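Uncharacterized protein (Bacteroides uniformis, PDB 4IYK) is of unknown function but probably binds carbohydrate, with a transthyretin-like N-terminal domain followed by an immunoglobulin-like C-terminal one. Local coordinates at residues N36-K41 against N79-P84; S32-G37 against Y56-G61; G19-E24 against F101-Y106; P105-K110 against A203-S208; T72-F77 against V87-V92. One frame throughout, in Å; residues are numbered along the deposited sequence.

Contact 1: residues N36-K41 against N79-P84; sequences NGNAIK and NGNFYP
The carboxamide of Asn38 meets two flat groups of the 79-84 loop, the amide of Asn81 and the ring of Phe82. Its plane stands 84° from that of the Asn81 amide, and the two side chains cross at about a right angle. Against Phe82 it comes to the edge of the ring, near the ring plane, with ND2 3.4 Å from CE2. Both ends of the Asn38 amide are used. OD1 accepts from the backbone N of Asn81 at 2.9 Å, the donor lying in the carbonyl plane, while ND2 donates to Asn81 OD1, also at 2.9 Å. Asn81 OD1 lies in the Asn38 amide plane, yet Asn38 ND2 sits above the carbonyl plane of Asn81, 50° out of it. The other end of the Asn81 amide, ND2, is held by the carbonyls of His215 and Gly31. An alanine in place of Asn38 would probably leave Asn81 N and OD1 without these partners and open a gap beside the Phe82 edge. Gly80 CA lies 3.2 Å from Asn38 OD1, and a side chain there would collide with that oxygen. Through this contact a buried asparagine side chain joins two loops of the transthyretin-like beta-sandwich, one of them linking strands 67-77 and 85-92.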
# COMPACT_ATOMS: atom_id res chain seq x y z
N ASN A 36 -7.94 -6.58 0.48
CA ASN A 36 -6.91 -7.28 1.26
C ASN A 36 -5.74 -6.33 1.61
O ASN A 36 -4.58 -6.72 1.58
CB ASN A 36 -6.41 -8.56 0.52
CG ASN A 36 -7.49 -9.60 0.41
OD1 ASN A 36 -8.16 -9.91 1.38
ND2 ASN A 36 -7.76 -10.08 -0.80
N GLY A 37 -6.10 -5.11 1.97
CA GLY A 37 -5.14 -4.09 2.36
C GLY A 37 -5.75 -3.27 3.47
O GLY A 37 -6.47 -3.82 4.31
N ASN A 38 -5.48 -1.96 3.47
CA ASN A 38 -6.01 -1.02 4.45
C ASN A 38 -7.51 -0.87 4.30
O ASN A 38 -8.05 -1.04 3.21
CB ASN A 38 -5.33 0.36 4.31
CG ASN A 38 -3.88 0.39 4.72
OD1 ASN A 38 -3.41 -0.45 5.51
ND2 ASN A 38 -3.13 1.41 4.23
N ALA A 39 -8.17 -0.48 5.37
CA ALA A 39 -9.61 -0.26 5.37
C ALA A 39 -10.01 0.63 6.53
O ALA A 39 -9.35 0.64 7.56
CB ALA A 39 -10.35 -1.60 5.45
N ILE A 40 -11.09 1.38 6.35
CA ILE A 40 -11.68 2.23 7.37
C ILE A 40 -12.86 1.46 7.98
O ILE A 40 -13.85 1.27 7.29
CB ILE A 40 -12.12 3.62 6.80
CG1 ILE A 40 -10.97 4.35 6.06
CG2 ILE A 40 -12.76 4.48 7.91
CD1 ILE A 40 -11.43 5.54 5.29
N LYS A 41 -12.74 1.02 9.25
CA LYS A 41 -13.85 0.34 9.92
C LYS A 41 -14.59 1.37 10.77
O LYS A 41 -13.97 2.08 11.55
CB LYS A 41 -13.39 -0.87 10.77
CG LYS A 41 -12.88 -2.04 9.93
CD LYS A 41 -12.48 -3.25 10.77
CE LYS A 41 -11.93 -4.34 9.88
NZ LYS A 41 -11.98 -5.68 10.54
N ASN A 79 -5.14 -4.35 11.12
CA ASN A 79 -4.61 -5.30 10.14
C ASN A 79 -4.22 -4.66 8.80
O ASN A 79 -4.49 -5.21 7.73
CB ASN A 79 -5.59 -6.45 9.93
CG ASN A 79 -5.82 -7.23 11.20
OD1 ASN A 79 -4.89 -7.73 11.83
ND2 ASN A 79 -7.05 -7.27 11.64
N GLY A 80 -3.62 -3.48 8.88
CA GLY A 80 -3.20 -2.73 7.71
C GLY A 80 -1.71 -2.72 7.54
O GLY A 80 -1.03 -3.66 7.95
N ASN A 81 -1.19 -1.66 6.93
CA ASN A 81 0.24 -1.49 6.72
C ASN A 81 0.77 -0.27 7.52
O ASN A 81 1.86 0.25 7.25
CB ASN A 81 0.57 -1.38 5.23
CG ASN A 81 0.04 -0.17 4.52
OD1 ASN A 81 -0.43 0.81 5.14
ND2 ASN A 81 0.25 -0.16 3.19
N PHE A 82 -0.02 0.17 8.51
CA PHE A 82 0.37 1.24 9.40
C PHE A 82 -0.09 0.87 10.79
O PHE A 82 -0.96 0.00 10.94
CB PHE A 82 -0.15 2.61 8.94
CG PHE A 82 -1.64 2.75 8.74
CD1 PHE A 82 -2.48 3.03 9.82
CD2 PHE A 82 -2.19 2.72 7.47
CE1 PHE A 82 -3.85 3.18 9.63
CE2 PHE A 82 -3.56 2.88 7.28
CZ PHE A 82 -4.39 3.12 8.36
N TYR A 83 0.52 1.50 11.82
CA TYR A 83 0.18 1.21 13.22
C TYR A 83 -1.30 1.50 13.50
O TYR A 83 -1.81 2.56 13.10
CB TYR A 83 1.09 1.97 14.21
CG TYR A 83 2.44 1.30 14.39
CD1 TYR A 83 3.50 1.59 13.53
CD2 TYR A 83 2.64 0.35 15.37
CE1 TYR A 83 4.75 0.99 13.69
CE2 TYR A 83 3.88 -0.28 15.53
CZ TYR A 83 4.92 0.02 14.66
OH TYR A 83 6.14 -0.58 14.81
N PRO A 84 -1.99 0.50 14.10
CA PRO A 84 -3.42 0.66 14.42
C PRO A 84 -3.70 1.76 15.43
O PRO A 84 -2.87 2.10 16.28
CB PRO A 84 -3.79 -0.71 15.01
CG PRO A 84 -2.54 -1.22 15.60
CD PRO A 84 -1.50 -0.81 14.57
O HOH W 1 -8.86 -6.26 10.20

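Contact 2: residues S32-G37 against Y56-G61; sequences SDMENG and YITNTG
Asn59 and the backbone of residues 32-34 join two loops of the transthyretin-like domain, and Asn59 occupies the second position of a type I beta turn running from Thr58 to Gly61. Two direct hydrogen bonds cross the contact. Ser32 N donates to Asn59 O at 3.1 Å, and Met34 N donates to Asn59 OD1 at 2.7 Å, so that backbone and side chain of one residue grip the facing loop at two points. The second donor is tilted 31° from the carbonyl plane of the Asn59 amide. Weaker CA-H...O contacts run from Asn59 CA to Ser32 O and from Met34 CA to Ile57 O.

Two waters extend the polar network. One donates to Asp33 OD1 and accepts from Asn59 ND2, so that both ends of the Asn59 amide are used; Asp33 OD2 is held by Tyr217 of the C-terminal domain. The other accepts from Ile57 N and lies 2.8 Å from Met34 O.

Apolar packing rests on Met34, a selenomethionine. Its CG is anti to the backbone N (chi1 -161°) and the chain beyond is extended, laying it across the backbone of residues 56-58. It crosses the Tyr56 side chain at about a right angle, whereas Met34 O comes to the edge of the Tyr56 ring. The methyl at the end of the chain reaches the tyrosine stem, Met34 CE lying 3.9 Å from Tyr56 CB.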
# COMPACT_ATOMS: atom_id res chain seq x y z
N SER A 32 -1.83 1.26 -0.49
CA SER A 32 -2.10 -0.12 -0.08
C SER A 32 -2.81 -0.83 -1.23
O SER A 32 -2.66 -0.42 -2.38
CB SER A 32 -2.94 -0.12 1.21
OG SER A 32 -3.12 -1.44 1.71
N ASP A 33 -3.54 -1.92 -0.94
CA ASP A 33 -4.35 -2.62 -1.93
C ASP A 33 -5.79 -2.37 -1.53
O ASP A 33 -6.09 -2.49 -0.34
CB ASP A 33 -4.05 -4.14 -1.96
CG ASP A 33 -2.64 -4.48 -2.37
OD1 ASP A 33 -2.39 -4.62 -3.59
OD2 ASP A 33 -1.80 -4.70 -1.47
N MSE A 34 -6.70 -1.99 -2.47
CA MSE A 34 -8.11 -1.72 -2.11
C MSE A 34 -8.76 -2.94 -1.45
O MSE A 34 -9.47 -2.81 -0.45
CB MSE A 34 -8.95 -1.28 -3.33
CG MSE A 34 -10.22 -0.57 -2.91
SE MSE A 34 -10.99 0.50 -4.31
CE MSE A 34 -12.14 1.58 -3.23
N GLU A 35 -8.48 -4.12 -2.00
CA GLU A 35 -8.94 -5.38 -1.45
C GLU A 35 -7.76 -6.06 -0.75
O GLU A 35 -6.68 -6.07 -1.33
CB GLU A 35 -9.51 -6.25 -2.57
CG GLU A 35 -9.92 -7.64 -2.14
CD GLU A 35 -10.33 -8.54 -3.28
OE1 GLU A 35 -9.48 -8.87 -4.14
OE2 GLU A 35 -11.51 -8.94 -3.30
N ASN A 36 -7.94 -6.58 0.48
CA ASN A 36 -6.91 -7.28 1.26
C ASN A 36 -5.74 -6.33 1.61
O ASN A 36 -4.58 -6.72 1.58
CB ASN A 36 -6.41 -8.56 0.52
CG ASN A 36 -7.49 -9.60 0.41
OD1 ASN A 36 -8.16 -9.91 1.38
ND2 ASN A 36 -7.76 -10.08 -0.80
N GLY A 37 -6.10 -5.11 1.97
CA GLY A 37 -5.14 -4.09 2.36
C GLY A 37 -5.75 -3.27 3.47
O GLY A 37 -6.47 -3.82 4.31
N TYR A 56 -13.82 1.52 1.97
CA TYR A 56 -12.68 1.05 1.20
C TYR A 56 -11.88 2.23 0.58
O TYR A 56 -12.39 3.34 0.40
CB TYR A 56 -13.12 0.01 0.17
CG TYR A 56 -13.68 -1.22 0.87
CD1 TYR A 56 -15.02 -1.29 1.23
CD2 TYR A 56 -12.85 -2.28 1.23
CE1 TYR A 56 -15.53 -2.38 1.93
CE2 TYR A 56 -13.35 -3.38 1.94
CZ TYR A 56 -14.69 -3.43 2.28
OH TYR A 56 -15.20 -4.50 2.97
N ILE A 57 -10.59 2.00 0.41
CA ILE A 57 -9.62 3.04 0.03
C ILE A 57 -8.96 2.64 -1.27
O ILE A 57 -8.46 1.53 -1.37
CB ILE A 57 -8.56 3.23 1.19
CG1 ILE A 57 -9.20 3.32 2.60
CG2 ILE A 57 -7.62 4.42 0.94
CD1 ILE A 57 -8.21 2.95 3.83
N THR A 58 -8.93 3.54 -2.26
CA THR A 58 -8.23 3.23 -3.53
C THR A 58 -6.74 3.01 -3.22
O THR A 58 -6.24 3.48 -2.19
CB THR A 58 -8.45 4.31 -4.59
OG1 THR A 58 -7.73 5.51 -4.23
CG2 THR A 58 -9.93 4.57 -4.88
N ASN A 59 -6.03 2.31 -4.11
CA ASN A 59 -4.62 1.94 -3.93
C ASN A 59 -3.68 3.12 -3.63
O ASN A 59 -2.68 2.90 -2.97
CB ASN A 59 -4.13 1.18 -5.18
CG ASN A 59 -4.61 -0.24 -5.15
OD1 ASN A 59 -5.63 -0.56 -4.56
ND2 ASN A 59 -3.90 -1.13 -5.79
N THR A 60 -3.97 4.33 -4.13
CA THR A 60 -3.08 5.49 -3.91
C THR A 60 -3.12 5.99 -2.44
O THR A 60 -2.21 6.71 -2.02
CB THR A 60 -3.50 6.64 -4.82
OG1 THR A 60 -4.82 7.01 -4.45
CG2 THR A 60 -3.42 6.29 -6.33
N GLY A 61 -4.18 5.62 -1.71
CA GLY A 61 -4.43 6.06 -0.34
C GLY A 61 -5.55 7.08 -0.27
O GLY A 61 -5.90 7.56 0.80
O HOH W 2 -4.35 -4.06 -5.39
O HOH W 3 -9.68 -0.54 1.21

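Contact 3: residues G19-E24 against F101-Y106. With EDO (1,2-ethanediol), chain I.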
# COMPACT_ATOMS: atom_id res chain seq x y z
N GLY A 19 -11.17 11.73 1.33
CA GLY A 19 -9.96 12.11 2.02
C GLY A 19 -8.79 11.23 1.67
O GLY A 19 -8.85 10.47 0.69
N SER A 20 -7.73 11.30 2.48
CA SER A 20 -6.51 10.58 2.18
C SER A 20 -5.90 9.94 3.39
O SER A 20 -6.07 10.44 4.51
CB SER A 20 -5.48 11.55 1.59
OG SER A 20 -5.90 12.09 0.35
N ILE A 21 -5.15 8.84 3.16
CA ILE A 21 -4.32 8.19 4.19
C ILE A 21 -2.96 8.83 4.00
O ILE A 21 -2.35 8.69 2.92
CB ILE A 21 -4.28 6.63 4.12
CG1 ILE A 21 -5.71 5.98 4.11
CG2 ILE A 21 -3.40 6.07 5.29
CD1 ILE A 21 -6.69 6.35 5.37
N LEU A 22 -2.51 9.57 4.99
CA LEU A 22 -1.24 10.31 4.90
C LEU A 22 -0.24 9.90 5.97
O LEU A 22 -0.61 9.65 7.13
CB LEU A 22 -1.48 11.83 5.01
CG LEU A 22 -2.40 12.49 3.99
CD1 LEU A 22 -2.63 13.97 4.34
CD2 LEU A 22 -1.87 12.31 2.54
N ASP A 23 1.04 9.90 5.59
CA ASP A 23 2.14 9.63 6.50
C ASP A 23 2.26 10.84 7.45
O ASP A 23 2.44 11.97 6.98
CB ASP A 23 3.41 9.44 5.66
CG ASP A 23 4.62 8.98 6.45
OD1 ASP A 23 4.94 9.62 7.47
OD2 ASP A 23 5.30 8.05 5.98
N GLU A 24 2.08 10.62 8.75
CA GLU A 24 2.16 11.67 9.78
C GLU A 24 3.51 12.44 9.71
O GLU A 24 3.55 13.64 10.01
CB GLU A 24 1.97 11.01 11.17
CG GLU A 24 2.67 11.67 12.35
CD GLU A 24 3.39 10.69 13.25
OE1 GLU A 24 4.51 10.26 12.89
OE2 GLU A 24 2.81 10.31 14.29
N PHE A 101 -6.46 11.06 7.31
CA PHE A 101 -5.96 10.35 8.48
C PHE A 101 -4.43 10.36 8.42
O PHE A 101 -3.86 10.08 7.36
CB PHE A 101 -6.53 8.91 8.53
CG PHE A 101 -8.03 8.81 8.64
CD1 PHE A 101 -8.65 8.78 9.89
CD2 PHE A 101 -8.82 8.67 7.51
CE1 PHE A 101 -10.04 8.66 9.99
CE2 PHE A 101 -10.22 8.55 7.61
CZ PHE A 101 -10.82 8.54 8.84
N LYS A 102 -3.78 10.67 9.53
CA LYS A 102 -2.32 10.72 9.73
C LYS A 102 -1.87 9.42 10.40
O LYS A 102 -2.38 9.06 11.46
CB LYS A 102 -1.90 11.95 10.57
CG LYS A 102 -2.52 13.27 10.11
CD LYS A 102 -1.67 14.02 9.10
CE LYS A 102 -2.14 15.45 8.91
NZ LYS A 102 -1.84 16.32 10.09
N VAL A 103 -0.95 8.69 9.77
CA VAL A 103 -0.56 7.35 10.22
C VAL A 103 0.97 7.17 10.27
O VAL A 103 1.72 7.98 9.71
CB VAL A 103 -1.23 6.27 9.29
CG1 VAL A 103 -2.71 6.54 9.07
CG2 VAL A 103 -0.50 6.13 7.94
N ILE A 104 1.41 6.09 10.91
CA ILE A 104 2.81 5.69 10.98
C ILE A 104 2.90 4.40 10.18
O ILE A 104 2.48 3.37 10.71
CB ILE A 104 3.36 5.51 12.45
CG1 ILE A 104 3.29 6.83 13.25
CG2 ILE A 104 4.80 4.92 12.44
CD1 ILE A 104 3.42 6.64 14.80
N PRO A 105 3.41 4.44 8.91
CA PRO A 105 3.56 3.18 8.16
C PRO A 105 4.60 2.30 8.82
O PRO A 105 5.48 2.83 9.51
CB PRO A 105 4.02 3.64 6.77
CG PRO A 105 4.69 4.94 6.99
CD PRO A 105 4.01 5.58 8.19
N TYR A 106 4.52 0.97 8.65
CA TYR A 106 5.55 0.12 9.24
C TYR A 106 6.89 0.36 8.54
O TYR A 106 7.93 0.42 9.18
CB TYR A 106 5.15 -1.37 9.15
CG TYR A 106 3.85 -1.68 9.88
CD1 TYR A 106 3.67 -1.29 11.21
CD2 TYR A 106 2.82 -2.37 9.25
CE1 TYR A 106 2.48 -1.56 11.88
CE2 TYR A 106 1.63 -2.64 9.91
CZ TYR A 106 1.46 -2.23 11.22
OH TYR A 106 0.29 -2.49 11.90
C1 EDO I . -4.97 10.57 13.84
O1 EDO I . -3.59 10.19 13.81
C2 EDO I . -5.51 10.77 12.40
O2 EDO I . -6.88 11.07 12.46
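Ile21 and Phe101 are paired in a parallel ladder and send their side chains to the same face of the sheet. Both chi2 and chi1 of Ile21 are near -60°, and the folded chain brings CD1 obliquely to the Phe101 ring, 3.8 Å from CD2. The other branch, CG2, is anti to the backbone N and packs 3.9 Å from Val103 CG1. Leu22 and Lys102 take the reverse face, where the lysine chain bends at chi2 and leads away from the neighbouring strand.

At the end of the ladder, where Asp23 pairs with Val103, Asp23 CG is anti to its backbone N (chi1 -173°), and OD2 comes to 3.3 Å from Pro105 CG; that oxygen also forms a salt bridge with Arg108. Glu24 and Ile104 lie side by side and point the same way, the carboxylate against Ile104 CG1. Four backbone hydrogen bonds join the two segments, among them Leu22 N to Phe101 O at 2.8 Å. An ethanediol, probably from the crystallisation liquor, donates to Lys102 O.

Strand 15-23 is central in its three-stranded sheet, with 95-103 parallel to it and 62-65 antiparallel on its other side. The Phe101 face looks to the second sheet, meeting Phe77 of strand 67-77 edge-to-face.

Contact 4: residues P105-K110 against A203-S208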
# COMPACT_ATOMS: atom_id res chain seq x y z
N PRO A 105 3.41 4.44 8.91
CA PRO A 105 3.56 3.18 8.16
C PRO A 105 4.60 2.30 8.82
O PRO A 105 5.48 2.83 9.51
CB PRO A 105 4.02 3.64 6.77
CG PRO A 105 4.69 4.94 6.99
CD PRO A 105 4.01 5.58 8.19
N TYR A 106 4.52 0.97 8.65
CA TYR A 106 5.55 0.12 9.24
C TYR A 106 6.89 0.36 8.54
O TYR A 106 7.93 0.42 9.18
CB TYR A 106 5.15 -1.37 9.15
CG TYR A 106 3.85 -1.68 9.88
CD1 TYR A 106 3.67 -1.29 11.21
CD2 TYR A 106 2.82 -2.37 9.25
CE1 TYR A 106 2.48 -1.56 11.88
CE2 TYR A 106 1.63 -2.64 9.91
CZ TYR A 106 1.46 -2.23 11.22
OH TYR A 106 0.29 -2.49 11.90
N ILE A 107 6.83 0.54 7.22
CA ILE A 107 7.99 0.77 6.37
C ILE A 107 7.70 1.90 5.37
O ILE A 107 6.62 1.93 4.78
CB ILE A 107 8.36 -0.55 5.60
CG1 ILE A 107 8.84 -1.66 6.58
CG2 ILE A 107 9.39 -0.30 4.46
CD1 ILE A 107 9.04 -3.00 5.95
N ARG A 108 8.72 2.76 5.12
CA ARG A 108 8.68 3.77 4.06
C ARG A 108 9.64 3.34 2.96
O ARG A 108 10.78 3.01 3.26
CB ARG A 108 9.09 5.15 4.62
CG ARG A 108 8.10 5.79 5.55
CD ARG A 108 8.59 7.14 6.08
NE ARG A 108 7.62 7.65 7.04
CZ ARG A 108 7.71 7.57 8.36
NH1 ARG A 108 8.83 7.12 8.93
NH2 ARG A 108 6.72 8.00 9.13
N VAL A 109 9.20 3.32 1.69
CA VAL A 109 10.12 2.99 0.59
C VAL A 109 10.79 4.29 0.18
O VAL A 109 10.10 5.26 -0.15
CB VAL A 109 9.47 2.26 -0.60
CG1 VAL A 109 10.51 1.97 -1.67
CG2 VAL A 109 8.79 0.97 -0.15
N LYS A 110 12.13 4.33 0.22
CA LYS A 110 12.86 5.56 -0.09
C LYS A 110 13.59 5.49 -1.43
O LYS A 110 14.12 4.44 -1.81
CB LYS A 110 13.86 5.91 1.02
CG LYS A 110 13.25 6.02 2.43
CD LYS A 110 12.08 7.03 2.55
CE LYS A 110 12.50 8.49 2.57
NZ LYS A 110 11.32 9.39 2.66
N ALA A 203 7.13 -3.70 0.24
CA ALA A 203 7.95 -4.16 1.36
C ALA A 203 7.04 -4.57 2.49
O ALA A 203 6.19 -3.78 2.91
CB ALA A 203 8.93 -3.09 1.82
N LEU A 204 7.16 -5.83 2.92
CA LEU A 204 6.36 -6.43 3.98
C LEU A 204 7.16 -6.46 5.29
O LEU A 204 8.20 -7.12 5.39
CB LEU A 204 5.87 -7.85 3.58
CG LEU A 204 4.92 -8.55 4.59
CD1 LEU A 204 3.58 -7.80 4.71
CD2 LEU A 204 4.68 -10.04 4.19
N ALA A 205 6.65 -5.76 6.29
CA ALA A 205 7.28 -5.71 7.62
C ALA A 205 6.88 -6.91 8.48
O ALA A 205 5.92 -7.60 8.18
CB ALA A 205 6.89 -4.42 8.34
N ASP A 206 7.61 -7.09 9.59
CA ASP A 206 7.38 -8.05 10.66
C ASP A 206 7.27 -7.20 11.94
O ASP A 206 8.22 -6.48 12.29
CB ASP A 206 8.51 -9.08 10.66
CG ASP A 206 8.49 -10.06 11.83
OD1 ASP A 206 7.38 -10.44 12.28
OD2 ASP A 206 9.58 -10.45 12.28
N VAL A 207 6.04 -7.15 12.54
CA VAL A 207 5.62 -6.32 13.69
C VAL A 207 4.68 -7.11 14.63
O VAL A 207 3.84 -7.89 14.15
CB VAL A 207 4.89 -5.01 13.19
CG1 VAL A 207 4.67 -4.00 14.32
CG2 VAL A 207 5.60 -4.35 12.01
N SER A 208 4.77 -6.87 15.97
CA SER A 208 3.89 -7.54 16.93
C SER A 208 2.72 -6.69 17.45
O SER A 208 2.84 -5.47 17.54
CB SER A 208 4.68 -7.98 18.13
OG SER A 208 4.26 -7.21 19.24
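Tyr106 CG lies anti to the carbonyl carbon (chi1 -60°), and Ile107 combines a similar first torsion with an extended second one (chi2 173°), which carries CD1 out to the 203-208 segment. The two neighbouring residues thus both face that segment. Tyr106 spreads its ring beside Val207, whose CG2 sits over one face, offset toward the rim and 4.1 Å from the ring centroid, a CH-pi contact. The same methyl is 3.7 Å from Tyr106 CD1, and the two side chains approach obliquely.

Ala205 CB fits between the pair: it is 3.6 Å from Tyr106 CB and 3.5 Å from Ile107 CD1. Farther along, the CG2 branch of Ile107 packs 3.9 Å from Ala203 CB. The short alanine side chains let the isoleucine come near the backbone, where CD1 is 3.6 Å from Ala205 CA.

Replacing Tyr106 by an alanine would probably leave the Val207 methyl without its ring partner, take from Phe82 O its probable hydrogen bond with the hydroxyl, and open a gap beside Tyr83, whose ring meets that of Tyr106 edge-to-face. The strands run at 147° with axes 8.1 Å apart, and they belong to different sheets, 107-117 to one and 196-206 to the other. With no hydrogen bond between the segments, the contact relies on apolar packing and one CH-pi interaction, consistent with the buried interior of an immunoglobulin-like sandwich whose sheets are joined through side chains.

Contact 5: residues T72-F77 against V87-V92; sequences TYDVRF and VKDFVV
Val75 and Phe90 set the geometry of one face: the valine methyl CG2 stands over the phenyl ring, offset toward its rim and 3.9 Å from the ring centroid, a CH-pi contact made as the two side chains cross at a slant. Phe90 CG is anti to the backbone N (chi1 -173°), which puts it 3.6 Å from that methyl. Tyr73 shares this face and meets Val92 obliquely, with CE1 3.7 Å from Val92 CG2, while Phe90 O lies in plane at the edge of the tyrosine ring. On the other face Thr72 OG1 is near Val91 CG2.

Tyr73 pairs with Phe90 and Val75 with Val87 through two backbone hydrogen bonds each. Between them the register slips at Asp89, which together with Phe90 faces Tyr73 as a G1 beta bulge. The Asp74 carboxylate reaches Lys88: OD1, hydrogen-bonded to His45, is 3.4 Å from Lys88 CD, and OD2 makes a long salt bridge of 3.9 Å with Lys88 NZ.

The hairpin forms one edge of a four-stranded antiparallel sheet, with 85-92 outermost and 67-77 flanked by 40-44. From the Val75 and Phe90 face, side chains reach Phe101 and Tyr99 of strand 95-103 and Ile17 of strand 15-23.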
# COMPACT_ATOMS: atom_id res chain seq x y z
N THR A 72 -22.70 10.36 14.05
CA THR A 72 -21.44 10.35 14.80
C THR A 72 -20.95 8.90 14.86
O THR A 72 -21.75 7.99 15.11
CB THR A 72 -21.63 10.99 16.18
OG1 THR A 72 -22.10 12.32 15.98
CG2 THR A 72 -20.34 11.02 16.99
N TYR A 73 -19.66 8.68 14.58
CA TYR A 73 -19.07 7.35 14.50
C TYR A 73 -17.82 7.15 15.35
O TYR A 73 -17.16 8.11 15.74
CB TYR A 73 -18.64 7.07 13.03
CG TYR A 73 -19.76 7.05 12.01
CD1 TYR A 73 -20.22 8.23 11.43
CD2 TYR A 73 -20.32 5.85 11.58
CE1 TYR A 73 -21.25 8.21 10.48
CE2 TYR A 73 -21.34 5.82 10.63
CZ TYR A 73 -21.80 7.00 10.08
OH TYR A 73 -22.81 6.98 9.15
N ASP A 74 -17.46 5.89 15.54
CA ASP A 74 -16.18 5.45 16.07
C ASP A 74 -15.44 4.84 14.90
O ASP A 74 -15.99 3.94 14.26
CB ASP A 74 -16.35 4.44 17.21
CG ASP A 74 -16.98 5.04 18.45
OD1 ASP A 74 -16.62 6.19 18.81
OD2 ASP A 74 -17.85 4.37 19.05
N VAL A 75 -14.25 5.35 14.58
CA VAL A 75 -13.45 4.84 13.43
C VAL A 75 -12.34 3.96 13.99
O VAL A 75 -11.75 4.28 15.02
CB VAL A 75 -12.90 5.98 12.52
CG1 VAL A 75 -12.03 5.44 11.39
CG2 VAL A 75 -14.03 6.83 11.96
N ARG A 76 -12.05 2.85 13.31
CA ARG A 76 -11.03 1.90 13.73
C ARG A 76 -10.15 1.45 12.56
O ARG A 76 -10.67 1.06 11.51
CB ARG A 76 -11.74 0.69 14.36
CG ARG A 76 -10.84 -0.31 15.04
CD ARG A 76 -11.67 -1.41 15.66
NE ARG A 76 -12.35 -0.98 16.88
CZ ARG A 76 -11.83 -1.07 18.10
NH1 ARG A 76 -10.62 -1.57 18.28
NH2 ARG A 76 -12.53 -0.66 19.16
N PHE A 77 -8.83 1.46 12.77
CA PHE A 77 -7.85 0.94 11.81
C PHE A 77 -7.15 -0.25 12.42
O PHE A 77 -6.64 -0.15 13.53
CB PHE A 77 -6.82 2.00 11.42
CG PHE A 77 -7.40 3.14 10.63
CD1 PHE A 77 -7.64 3.01 9.26
CD2 PHE A 77 -7.73 4.33 11.25
CE1 PHE A 77 -8.18 4.06 8.53
CE2 PHE A 77 -8.28 5.38 10.52
CZ PHE A 77 -8.50 5.24 9.16
N VAL A 87 -10.23 6.51 16.06
CA VAL A 87 -10.67 7.90 16.07
C VAL A 87 -12.11 7.87 16.64
O VAL A 87 -13.05 7.49 15.95
CB VAL A 87 -10.56 8.65 14.71
CG1 VAL A 87 -10.95 10.12 14.86
CG2 VAL A 87 -9.16 8.54 14.12
N LYS A 88 -12.25 8.21 17.93
CA LYS A 88 -13.56 8.23 18.59
C LYS A 88 -14.28 9.56 18.31
O LYS A 88 -13.62 10.59 18.15
CB LYS A 88 -13.42 8.00 20.12
CG LYS A 88 -12.76 6.67 20.53
CD LYS A 88 -13.68 5.44 20.44
CE LYS A 88 -14.42 5.14 21.72
NZ LYS A 88 -15.05 3.79 21.70
N ASP A 89 -15.64 9.54 18.27
CA ASP A 89 -16.54 10.68 18.06
C ASP A 89 -16.26 11.42 16.74
O ASP A 89 -16.10 12.64 16.69
CB ASP A 89 -16.51 11.65 19.26
CG ASP A 89 -16.70 11.00 20.62
OD1 ASP A 89 -17.42 9.97 20.70
OD2 ASP A 89 -16.12 11.50 21.60
N PHE A 90 -16.26 10.65 15.66
CA PHE A 90 -16.05 11.11 14.30
C PHE A 90 -17.40 11.55 13.74
O PHE A 90 -18.27 10.71 13.50
CB PHE A 90 -15.43 9.95 13.49
CG PHE A 90 -14.99 10.27 12.09
CD1 PHE A 90 -13.69 10.70 11.83
CD2 PHE A 90 -15.84 10.07 11.00
CE1 PHE A 90 -13.25 10.94 10.52
CE2 PHE A 90 -15.41 10.34 9.70
CZ PHE A 90 -14.13 10.78 9.46
N VAL A 91 -17.60 12.87 13.56
CA VAL A 91 -18.87 13.42 13.09
C VAL A 91 -18.90 13.51 11.55
O VAL A 91 -18.03 14.14 10.93
CB VAL A 91 -19.22 14.79 13.76
CG1 VAL A 91 -20.49 15.41 13.17
CG2 VAL A 91 -19.36 14.64 15.27
N VAL A 92 -19.92 12.88 10.96
CA VAL A 92 -20.18 12.96 9.53
C VAL A 92 -21.35 13.94 9.40
O VAL A 92 -22.46 13.63 9.83
CB VAL A 92 -20.43 11.59 8.85
CG1 VAL A 92 -21.00 11.76 7.44
CG2 VAL A 92 -19.15 10.76 8.81

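How the contacts relate
From the N terminus, strand 15-23 opens a long loop of the first domain, which contact 3 closes some 80 residues later by pairing it with strand 95-103. Contacts 1, 2 and 5 all fall within that loop. Contact 2 closes a short excursion between loops 32-37 and 56-61; contact 1 shares Asn36 and Gly37 with it but reaches on to 79-84. Contact 5 closes the 67-77/85-92 hairpin and crosses contact 1, since their segments alternate; Lys41 and Arg76 join them in one sheet. Contact 4 begins on Pro105 and Tyr106, where contact 3 ends, and ties together the two sheets of the second domain, with the Asp23-Arg108 salt bridge spanning the domains.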